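Putative regulatory protein (Streptomyces coelicolor A3, PDB 2PZ9) probably binds DNA through an N-terminal helix-turn-helix motif and acts as a transcriptional regulator of the TetR family. Local coordinates at the interface of chains A and B. Coordinates in Å, arbitrary orientation; residue numbers count along the deposited sequence, not the author numbering. Chains: chain A/B, Putative regulatory protein.

Contact 1: the interface of chains A and B. Residues chain A 122-123, 126-127; chain B 122-123, 126-127.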
# COMPACT_ATOMS: atom_id res chain seq x y z
N THR A 122 6.48 -3.45 4.35
CA THR A 122 5.11 -3.30 4.85
C THR A 122 4.98 -3.83 6.29
O THR A 122 4.38 -3.18 7.13
CB THR A 122 4.08 -4.00 3.95
OG1 THR A 122 4.34 -3.67 2.58
CG2 THR A 122 2.66 -3.59 4.32
N TRP A 123 5.54 -5.00 6.56
CA TRP A 123 5.59 -5.48 7.93
C TRP A 123 6.17 -4.43 8.86
O TRP A 123 5.65 -4.21 9.95
CB TRP A 123 6.46 -6.69 8.02
CG TRP A 123 5.87 -7.93 7.54
CD1 TRP A 123 6.19 -8.60 6.40
CD2 TRP A 123 4.86 -8.72 8.20
NE1 TRP A 123 5.46 -9.77 6.30
CE2 TRP A 123 4.64 -9.87 7.40
CE3 TRP A 123 4.14 -8.59 9.39
CZ2 TRP A 123 3.71 -10.86 7.74
CZ3 TRP A 123 3.23 -9.57 9.74
CH2 TRP A 123 3.02 -10.69 8.91
N LEU A 126 3.83 -1.25 9.72
CA LEU A 126 2.86 -1.66 10.72
C LEU A 126 3.44 -2.07 12.07
O LEU A 126 2.89 -1.72 13.11
CB LEU A 126 2.03 -2.83 10.19
CG LEU A 126 1.12 -2.56 8.98
CD1 LEU A 126 0.80 -3.88 8.33
CD2 LEU A 126 -0.16 -1.81 9.35
N GLU A 127 4.53 -2.83 12.06
CA GLU A 127 5.07 -3.32 13.33
C GLU A 127 5.83 -2.24 14.14
O GLU A 127 5.76 -2.23 15.36
CB GLU A 127 5.92 -4.59 13.12
CG GLU A 127 5.16 -5.76 12.56
CD GLU A 127 5.77 -7.09 12.93
OE1 GLU A 127 6.08 -7.28 14.12
OE2 GLU A 127 5.93 -7.97 12.04
N THR B 122 -4.65 -4.06 5.90
CA THR B 122 -3.24 -4.35 5.58
C THR B 122 -2.70 -5.50 6.43
O THR B 122 -2.04 -6.39 5.93
CB THR B 122 -2.34 -3.11 5.75
OG1 THR B 122 -2.96 -1.98 5.13
CG2 THR B 122 -0.97 -3.35 5.15
N TRP B 123 -2.98 -5.49 7.73
CA TRP B 123 -2.63 -6.62 8.57
C TRP B 123 -3.15 -7.91 7.98
O TRP B 123 -2.45 -8.91 7.95
CB TRP B 123 -3.25 -6.46 9.93
CG TRP B 123 -2.58 -5.52 10.82
CD1 TRP B 123 -3.04 -4.30 11.21
CD2 TRP B 123 -1.33 -5.72 11.51
NE1 TRP B 123 -2.16 -3.72 12.10
CE2 TRP B 123 -1.11 -4.57 12.31
CE3 TRP B 123 -0.39 -6.76 11.54
CZ2 TRP B 123 0.02 -4.43 13.12
CZ3 TRP B 123 0.73 -6.62 12.35
CH2 TRP B 123 0.93 -5.46 13.12
N LEU B 126 -1.25 -9.32 4.71
CA LEU B 126 -0.02 -9.97 5.15
C LEU B 126 -0.20 -11.20 6.03
O LEU B 126 0.51 -12.19 5.86
CB LEU B 126 0.85 -8.97 5.90
CG LEU B 126 1.40 -7.77 5.11
CD1 LEU B 126 1.78 -6.69 6.09
CD2 LEU B 126 2.59 -8.14 4.21
N GLU B 127 -1.12 -11.14 6.98
CA GLU B 127 -1.27 -12.25 7.92
C GLU B 127 -1.99 -13.48 7.30
O GLU B 127 -1.64 -14.61 7.61
CB GLU B 127 -1.91 -11.80 9.23
CG GLU B 127 -1.12 -10.78 10.00
CD GLU B 127 -1.40 -10.81 11.49
OE1 GLU B 127 -1.39 -11.92 12.06
OE2 GLU B 127 -1.60 -9.73 12.10

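Contact 2: the interface of chains A and B. Residues chain A 204, 207-208, 211-212; chain B 163, 171, 208, 211-212.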
# COMPACT_ATOMS: atom_id res chain seq x y z
N ALA A 204 0.20 0.10 -18.77
CA ALA A 204 -0.90 0.88 -18.26
C ALA A 204 -0.31 1.86 -17.29
O ALA A 204 -0.53 3.06 -17.37
CB ALA A 204 -1.92 -0.04 -17.57
N THR A 207 1.75 4.50 -18.77
CA THR A 207 0.90 5.36 -19.57
C THR A 207 0.16 6.29 -18.65
O THR A 207 0.04 7.48 -18.93
CB THR A 207 -0.08 4.54 -20.40
OG1 THR A 207 0.66 3.71 -21.31
CG2 THR A 207 -1.02 5.43 -21.18
N ALA A 208 -0.31 5.77 -17.53
CA ALA A 208 -1.02 6.57 -16.55
C ALA A 208 -0.14 7.71 -16.01
O ALA A 208 -0.62 8.83 -15.78
CB ALA A 208 -1.53 5.70 -15.42
N HIS A 211 0.16 10.30 -18.42
CA HIS A 211 -0.99 11.20 -18.41
C HIS A 211 -0.92 12.23 -17.31
O HIS A 211 -1.24 13.38 -17.55
CB HIS A 211 -2.31 10.44 -18.38
CG HIS A 211 -2.68 9.86 -19.71
ND1 HIS A 211 -2.36 8.57 -20.07
CD2 HIS A 211 -3.30 10.41 -20.78
CE1 HIS A 211 -2.78 8.34 -21.30
NE2 HIS A 211 -3.36 9.44 -21.75
N MSE A 212 -0.46 11.86 -16.13
CA MSE A 212 -0.33 12.84 -15.06
C MSE A 212 0.68 13.94 -15.33
O MSE A 212 0.34 15.13 -15.29
CB MSE A 212 0.05 12.17 -13.79
CG MSE A 212 -1.11 11.76 -13.02
SE MSE A 212 -0.43 10.34 -11.91
CE MSE A 212 0.60 11.32 -10.55
N TRP B 163 -8.03 1.64 -22.40
CA TRP B 163 -7.67 1.14 -21.05
C TRP B 163 -8.28 -0.22 -20.75
O TRP B 163 -9.41 -0.49 -21.11
CB TRP B 163 -8.18 2.06 -19.95
CG TRP B 163 -7.58 3.39 -19.92
CD1 TRP B 163 -8.15 4.54 -20.36
CD2 TRP B 163 -6.29 3.74 -19.40
NE1 TRP B 163 -7.29 5.60 -20.17
CE2 TRP B 163 -6.15 5.15 -19.57
CE3 TRP B 163 -5.25 3.02 -18.81
CZ2 TRP B 163 -4.99 5.84 -19.17
CZ3 TRP B 163 -4.10 3.71 -18.42
CH2 TRP B 163 -3.98 5.11 -18.61
N LEU B 171 -5.46 0.94 -10.33
CA LEU B 171 -4.77 2.23 -10.26
C LEU B 171 -5.48 3.25 -9.37
O LEU B 171 -4.89 3.78 -8.42
CB LEU B 171 -4.60 2.83 -11.66
CG LEU B 171 -3.64 2.05 -12.57
CD1 LEU B 171 -3.87 2.40 -14.05
CD2 LEU B 171 -2.15 2.21 -12.15
N ALA B 208 -4.67 14.61 -10.26
CA ALA B 208 -3.90 13.56 -10.91
C ALA B 208 -4.81 12.55 -11.62
O ALA B 208 -4.49 12.07 -12.72
CB ALA B 208 -3.01 12.86 -9.90
N HIS B 211 -6.09 13.94 -14.63
CA HIS B 211 -5.13 13.84 -15.74
C HIS B 211 -5.12 12.47 -16.39
O HIS B 211 -5.05 12.39 -17.59
CB HIS B 211 -3.73 14.27 -15.32
CG HIS B 211 -3.58 15.75 -15.23
ND1 HIS B 211 -3.76 16.44 -14.05
CD2 HIS B 211 -3.33 16.68 -16.17
CE1 HIS B 211 -3.59 17.73 -14.26
NE2 HIS B 211 -3.33 17.91 -15.54
N MSE B 212 -5.23 11.41 -15.61
CA MSE B 212 -5.27 10.08 -16.21
C MSE B 212 -6.48 9.81 -17.08
O MSE B 212 -6.35 9.46 -18.25
CB MSE B 212 -5.24 9.04 -15.14
CG MSE B 212 -3.87 8.64 -14.81
SE MSE B 212 -4.03 7.94 -13.02
CE MSE B 212 -4.88 6.19 -13.33

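Contact 1: the interface of chains A and B
Two copies of helix 115-127, one from each chain, cross here about a two-fold axis and meet through apolar groups. The tight core is made of threonine methyls and leucine tips. A:Thr122 CG2 lies 3.7 Å from B:Thr122 CG2, its own mate, the two side chains crossing obliquely. The threonine torsion (chi1 -47°) sets CG2 anti to the backbone N and so turns the methyl to the partner, while OG1 sits beside the backbone N; a beta-branched residue thus offers a short, compact apolar surface. A:Leu126 and B:Leu126 point tip to tip, CD1 to CD1 at 3.7 Å, and A:Leu126 CD1 also rests on B:Thr122 CG2. Beside this core, the indole of A:Trp123 lays one face over B:Leu126, whose CB stands 3.9 Å above the ring plane toward the rim; the two side chains run past each other in opposite directions. B:Leu126 CD2 approaches NE1 of the same indole. An alanine in place of A:Trp123 would probably leave one flank of B:Leu126 without its apolar cover and loosen the crossing. The glutamates form the looser margin: A:Glu127 CG comes no nearer than 4.3 Å to B:Trp123 CH2, and its long chain probably suits a rim where little surface is hidden. The four residues of each chain lie in the C-terminal half of helix 115-127, on the side of the dimer nearer the N-terminal helices.

Contact 2: the interface of chains A and B
The flat groups B:Trp163 and A:His211 meet tip to tip, with CZ2 of the six-membered indole ring 3.9 Å from CE1 of the imidazole. At the edge of the indole, in its plane, lie two backbone atoms of helix 198-212, the carbonyl O of A:Ala204 and the amide N of A:Ala208. Small alanines let the broad tryptophan come close to the helix backbone; A:Thr207 adds its methyl CG2, which slides past the ring. One face of the A:His211 imidazole has the carbonyl O of B:Met212 3.9 Å above its plane, toward the rim, and A:Thr207 CG2 sits at its edge. By the two-fold, the carbonyl O of A:Met212 lies over one face of B:His211. Within chain A, the imidazole ND1 donates a hydrogen bond to A:Thr207 O (2.9 Å), one turn earlier. It is bent, 139° at the hydrogen, and reaches the carbonyl from above its plane, but it helps fix the ring's rotation. The helix ends pack closely: A:His211 CB lies 3.7 Å from B:Met212 CA. In B:Met212, whose selenium stands in for methionine sulphur, chi1 (-90°) helps place CG 3.8 Å from A:Ala208 CB, and the bend at chi3 (75°) sets the methyl CE 4.0 Å from the same carbon; A:Met212 returns the contact on B:Ala208. The patch joins the last helix, 198-212, of the two chains, with B:Trp163 reaching in from a loop, and probably helps hold the dimer together.

The centres of contact 1 and contact 2, taken over their C-alpha atoms, are about 28 Å apart, and they have no residue in common. Contact 1 uses helix 115-127 alone, whereas contact 2 draws on helix 198-212 of both chains together with the loop residue B:Trp163 and helix 165-176. Both belong to one two-fold interface, so every interaction has a twin with the chains exchanged. Two separated apolar patches are likely to limit rocking of one copy against the other, and could help set the spacing of the two predicted DNA-binding motifs.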